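Local atomic coordinates of D-mannose isomerase (Marinomonas mediterranea, PDB entry 5X32), a protein that catalyses the reversible isomerisation of D-mannose to D-fructose and, less efficiently, that of D-lyxose, while leaving D-glucose untouched. Residues 14-17 against 18-22; 341-345 against 346-350. All coordinates share one frame; numbering follows the deposited sequence.

Interaction 1: 14-17 against 18-22; sequences AHIE and KTMAF
His15 and Thr19 meet one turn apart on the helix 9-23, at the N-terminal end of the (alpha/alpha)6 barrel of the N-acylglucosamine 2-epimerase family. The backbone bonds are those of a regular alpha-helix, i to i+4: Lys18 N to Ala14 O, Thr19 N to His15 O, Met20 N to Ile16 O at 2.9 Å, and Ala21 N to Glu17 O. The straightest is that of Met20, with an angle of 166° at the hydrogen.

A second bond uses a side chain. Thr19 has OG1 beside its own backbone N (chi1 -69°), which turns the hydroxyl back along the helix to donate to His15 O at 3.2 Å. OG1 and Thr19 N reach that oxygen from opposite faces of the carbonyl plane, so the oxygen takes two hydrogen bonds besides a weak one from Lys18 N. With a valine in place of Thr19 the hydroxyl is gone, and His15 O would probably be left to the backbone N-H groups, while the imidazole face would lose its polar neighbour.

Apolar contact runs along another side, where Ile16 CG2 lies 4.3 Å from Met20 CG. Both side chains face the helix 379-390, Ile16 packing on Cys385 and Tyr386 and Met20 on Met382; Met20 also touches Phe62 and Ala65 of the helix 52-69.

Above one face of the His15 ring, displaced toward its rim, Thr19 OG1 stands 3.8 Å from NE2.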
loop_
_atom_site.group_PDB
_atom_site.type_symbol
_atom_site.label_atom_id
_atom_site.label_comp_id
_atom_site.label_asym_id
_atom_site.label_seq_id
_atom_site.Cartn_x
_atom_site.Cartn_y
_atom_site.Cartn_z
ATOM N N ALA A 14 11.780 -2.175 16.721
ATOM C CA ALA A 14 11.000 -2.605 17.881
ATOM C C ALA A 14 9.510 -2.621 17.556
ATOM O O ALA A 14 8.790 -3.593 17.862
ATOM C CB ALA A 14 11.272 -1.711 19.042
ATOM N N HIS A 15 9.059 -1.535 16.932
ATOM C CA HIS A 15 7.666 -1.375 16.546
ATOM C C HIS A 15 7.236 -2.398 15.508
ATOM O O HIS A 15 6.131 -2.970 15.588
ATOM C CB HIS A 15 7.422 0.025 16.013
ATOM C CG HIS A 15 6.078 0.195 15.390
ATOM N ND1 HIS A 15 4.926 0.331 16.130
ATOM C CD2 HIS A 15 5.697 0.200 14.092
ATOM C CE1 HIS A 15 3.892 0.438 15.317
ATOM N NE2 HIS A 15 4.331 0.355 14.074
ATOM N N ILE A 16 8.098 -2.606 14.517
ATOM C CA ILE A 16 7.819 -3.633 13.532
ATOM C C ILE A 16 7.723 -4.978 14.246
ATOM O O ILE A 16 6.793 -5.741 14.008
ATOM C CB ILE A 16 8.880 -3.706 12.427
ATOM C CG1 ILE A 16 8.854 -2.433 11.582
ATOM C CG2 ILE A 16 8.599 -4.900 11.543
ATOM C CD1 ILE A 16 9.997 -2.340 10.579
ATOM N N GLU A 17 8.643 -5.241 15.165
ATOM C CA GLU A 17 8.658 -6.549 15.813
ATOM C C GLU A 17 7.375 -6.763 16.622
ATOM O O GLU A 17 6.812 -7.871 16.627
ATOM C CB GLU A 17 9.909 -6.713 16.692
ATOM C CG GLU A 17 9.799 -7.807 17.728
ATOM C CD GLU A 17 11.030 -7.912 18.626
ATOM O OE1 GLU A 17 11.265 -6.999 19.460
ATOM O OE2 GLU A 17 11.784 -8.897 18.474
ATOM N N LYS A 18 6.849 -5.693 17.216
ATOM C CA LYS A 18 5.661 -5.872 18.046
ATOM C C LYS A 18 4.425 -6.047 17.135
ATOM O O LYS A 18 3.483 -6.828 17.449
ATOM C CB LYS A 18 5.501 -4.706 19.040
ATOM C CG LYS A 18 4.429 -4.950 20.126
ATOM C CD LYS A 18 4.287 -3.775 21.124
ATOM C CE LYS A 18 3.410 -4.140 22.354
ATOM N NZ LYS A 18 4.150 -4.806 23.492
ATOM N N THR A 19 4.470 -5.413 15.963
ATOM C CA THR A 19 3.379 -5.589 15.016
ATOM C C THR A 19 3.373 -7.002 14.444
ATOM O O THR A 19 2.322 -7.625 14.322
ATOM C CB THR A 19 3.459 -4.575 13.876
ATOM O OG1 THR A 19 3.181 -3.274 14.405
ATOM C CG2 THR A 19 2.443 -4.899 12.776
ATOM N N MET A 20 4.554 -7.510 14.127
ATOM C CA MET A 20 4.695 -8.867 13.627
ATOM C C MET A 20 4.129 -9.827 14.665
ATOM O O MET A 20 3.417 -10.787 14.326
ATOM C CB MET A 20 6.161 -9.192 13.329
ATOM C CG MET A 20 6.654 -8.695 11.992
ATOM S SD MET A 20 5.651 -9.326 10.644
ATOM C CE MET A 20 6.232 -11.018 10.538
ATOM N N ALA A 21 4.438 -9.541 15.932
ATOM C CA ALA A 21 4.025 -10.422 17.020
ATOM C C ALA A 21 2.512 -10.430 17.210
ATOM O O ALA A 21 1.981 -11.401 17.734
ATOM C CB ALA A 21 4.711 -10.042 18.291
ATOM N N PHE A 22 1.819 -9.344 16.851
ATOM C CA PHE A 22 0.342 -9.370 16.904
ATOM C C PHE A 22 -0.264 -10.375 15.921
ATOM O O PHE A 22 -1.296 -10.972 16.221
ATOM C CB PHE A 22 -0.273 -7.991 16.634
ATOM C CG PHE A 22 -1.778 -8.023 16.419
ATOM C CD1 PHE A 22 -2.647 -8.033 17.491
ATOM C CD2 PHE A 22 -2.314 -8.044 15.136
ATOM C CE1 PHE A 22 -4.023 -8.060 17.290
ATOM C CE2 PHE A 22 -3.686 -8.080 14.929
ATOM C CZ PHE A 22 -4.538 -8.082 16.007
#

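Interaction 2: 341-345 against 346-350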
loop_
_atom_site.group_PDB
_atom_site.type_symbol
_atom_site.label_atom_id
_atom_site.label_comp_id
_atom_site.label_asym_id
_atom_site.label_seq_id
_atom_site.Cartn_x
_atom_site.Cartn_y
_atom_site.Cartn_z
ATOM N N TRP A 341 4.146 10.678 13.779
ATOM C CA TRP A 341 4.438 9.625 14.737
ATOM C C TRP A 341 3.809 9.898 16.116
ATOM O O TRP A 341 3.332 8.974 16.766
ATOM C CB TRP A 341 5.946 9.427 14.880
ATOM C CG TRP A 341 6.482 8.368 13.972
ATOM C CD1 TRP A 341 7.264 8.559 12.869
ATOM C CD2 TRP A 341 6.263 6.942 14.069
ATOM N NE1 TRP A 341 7.550 7.346 12.273
ATOM C CE2 TRP A 341 6.952 6.340 12.990
ATOM C CE3 TRP A 341 5.563 6.117 14.968
ATOM C CZ2 TRP A 341 6.960 4.953 12.783
ATOM C CZ3 TRP A 341 5.571 4.725 14.751
ATOM C CH2 TRP A 341 6.263 4.168 13.670
ATOM N N GLU A 342 3.820 11.146 16.577
ATOM C CA GLU A 342 3.234 11.451 17.884
ATOM C C GLU A 342 1.753 11.119 17.878
ATOM O O GLU A 342 1.278 10.376 18.741
ATOM C CB GLU A 342 3.473 12.907 18.274
ATOM C CG GLU A 342 4.887 13.128 18.786
ATOM C CD GLU A 342 5.298 14.599 18.850
ATOM O OE1 GLU A 342 4.428 15.493 18.700
ATOM O OE2 GLU A 342 6.511 14.853 19.032
ATOM N N PHE A 343 1.037 11.618 16.876
ATOM C CA PHE A 343 -0.380 11.299 16.777
ATOM C C PHE A 343 -0.591 9.782 16.751
ATOM O O PHE A 343 -1.478 9.257 17.439
ATOM C CB PHE A 343 -0.999 11.913 15.520
ATOM C CG PHE A 343 -2.389 11.410 15.235
ATOM C CD1 PHE A 343 -3.481 11.929 15.901
ATOM C CD2 PHE A 343 -2.595 10.369 14.342
ATOM C CE1 PHE A 343 -4.761 11.459 15.651
ATOM C CE2 PHE A 343 -3.865 9.902 14.088
ATOM C CZ PHE A 343 -4.952 10.450 14.750
ATOM N N SER A 344 0.231 9.089 15.962
ATOM C CA SER A 344 0.120 7.640 15.815
ATOM C C SER A 344 0.342 6.854 17.120
ATOM O O SER A 344 -0.406 5.923 17.453
ATOM C CB SER A 344 1.109 7.161 14.752
ATOM O OG SER A 344 0.754 7.672 13.482
ATOM N N TRP A 345 1.387 7.235 17.837
ATOM C CA TRP A 345 1.755 6.612 19.087
ATOM C C TRP A 345 0.651 6.804 20.118
ATOM O O TRP A 345 0.325 5.878 20.891
ATOM C CB TRP A 345 3.058 7.201 19.594
ATOM C CG TRP A 345 3.698 6.417 20.678
ATOM C CD1 TRP A 345 3.802 6.775 21.992
ATOM C CD2 TRP A 345 4.384 5.171 20.543
ATOM N NE1 TRP A 345 4.491 5.813 22.687
ATOM C CE2 TRP A 345 4.857 4.813 21.822
ATOM C CE3 TRP A 345 4.628 4.309 19.472
ATOM C CZ2 TRP A 345 5.561 3.633 22.059
ATOM C CZ3 TRP A 345 5.333 3.138 19.706
ATOM C CH2 TRP A 345 5.796 2.815 20.988
ATOM N N ASN A 346 0.076 8.008 20.120
ATOM C CA ASN A 346 -0.964 8.355 21.087
ATOM C C ASN A 346 -2.377 7.861 20.724
ATOM O O ASN A 346 -3.262 7.892 21.569
ATOM C CB ASN A 346 -1.010 9.887 21.299
ATOM C CG ASN A 346 0.249 10.418 21.948
ATOM O OD1 ASN A 346 0.892 9.722 22.717
ATOM N ND2 ASN A 346 0.605 11.647 21.643
ATOM N N HIS A 347 -2.624 7.463 19.479
ATOM C CA HIS A 347 -4.005 7.116 19.106
ATOM C C HIS A 347 -4.231 5.914 18.152
ATOM O O HIS A 347 -5.318 5.326 18.151
ATOM C CB HIS A 347 -4.662 8.354 18.493
ATOM C CG HIS A 347 -4.670 9.532 19.412
ATOM N ND1 HIS A 347 -5.565 9.656 20.452
ATOM C CD2 HIS A 347 -3.867 10.621 19.470
ATOM C CE1 HIS A 347 -5.324 10.780 21.100
ATOM N NE2 HIS A 347 -4.296 11.380 20.526
ATOM N N MET A 348 -3.239 5.566 17.330
ATOM C CA MET A 348 -3.444 4.562 16.301
ATOM C C MET A 348 -2.897 3.218 16.713
ATOM O O MET A 348 -3.337 2.174 16.220
ATOM C CB MET A 348 -2.785 4.972 14.976
ATOM C CG MET A 348 -3.261 6.283 14.382
ATOM S SD MET A 348 -5.029 6.314 14.087
ATOM C CE MET A 348 -5.196 5.340 12.631
ATOM N N ILE A 349 -1.895 3.240 17.575
ATOM C CA ILE A 349 -1.151 2.028 17.859
ATOM C C ILE A 349 -1.585 1.333 19.144
ATOM O O ILE A 349 -1.472 1.899 20.223
ATOM C CB ILE A 349 0.327 2.361 17.912
ATOM C CG1 ILE A 349 0.767 2.797 16.512
ATOM C CG2 ILE A 349 1.125 1.187 18.388
ATOM C CD1 ILE A 349 2.149 3.365 16.439
ATOM N N ASP A 350 -2.058 0.091 19.031
ATOM C CA ASP A 350 -2.496 -0.672 20.212
ATOM C C ASP A 350 -1.260 -1.156 20.964
ATOM O O ASP A 350 -0.557 -2.066 20.514
ATOM C CB ASP A 350 -3.383 -1.859 19.813
ATOM C CG ASP A 350 -3.973 -2.609 21.018
ATOM O OD1 ASP A 350 -3.396 -2.547 22.120
ATOM O OD2 ASP A 350 -5.030 -3.261 20.865
#
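Phe343 is the side chain that both His347 and Met348 lean on. Its CG lies anti to the backbone N (chi1 169°), a torsion that carries the ring forward along the helix to the residues one turn on. The His347 ring meets it obliquely, centroids 5.3 Å apart and planes at 33°, with CB over one face toward the rim and CD2 3.8 Å from Phe343 CD1. At the other half of the rim, Met348 CG comes obliquely to 3.7 Å from Phe343 CE2, on the same side of the ring plane as His347 CB. The methionine chain bends at chi2 and chi3, and its SD sits 4.9 Å from the ring centroid, 62° off the normal, an oblique Met-aromatic contact.

These residues lie where the helix 331-347 of the barrel gives way to a loop. Asn346 N still bonds to Glu342 O in the alpha-helical pattern, but Ser344 O collects the N-H groups of the exit: Met348 N at 2.9 Å, with weak bonds from His347 N and Ile349 N. Ser344 OG turns back to Leu340 O.

Beyond the turn, Ile349 has its CB directed back at the helix. Its CD1 reaches both indoles obliquely, 4.1 Å from Trp341 CZ3 and 4.0 Å from Trp345 CE3. On the exposed side, Asn346 ND2 bonds to Tyr3 OH. Met348, by contrast, is buried against Trp356 and Phe311.

In the fold
From the N terminus the chain first forms interaction 1, within the helix 9-23, and reaches interaction 2 more than 300 residues later, at the end of the helix 331-347. Neither closes a long loop, since the segments of each are continuous; the two stand in series, without nesting or crossing. In space they touch, their centres about 14 Å apart: His15 CE1 lies 3.6 Å from Ile349 CD1, and its ring meets Trp341 edge-to-face. The first helix is thereby packed against a late helix and the loop leaving it. The helix 379-390, which carries His380, a probable proton donor/acceptor by similarity, also borders 14-22.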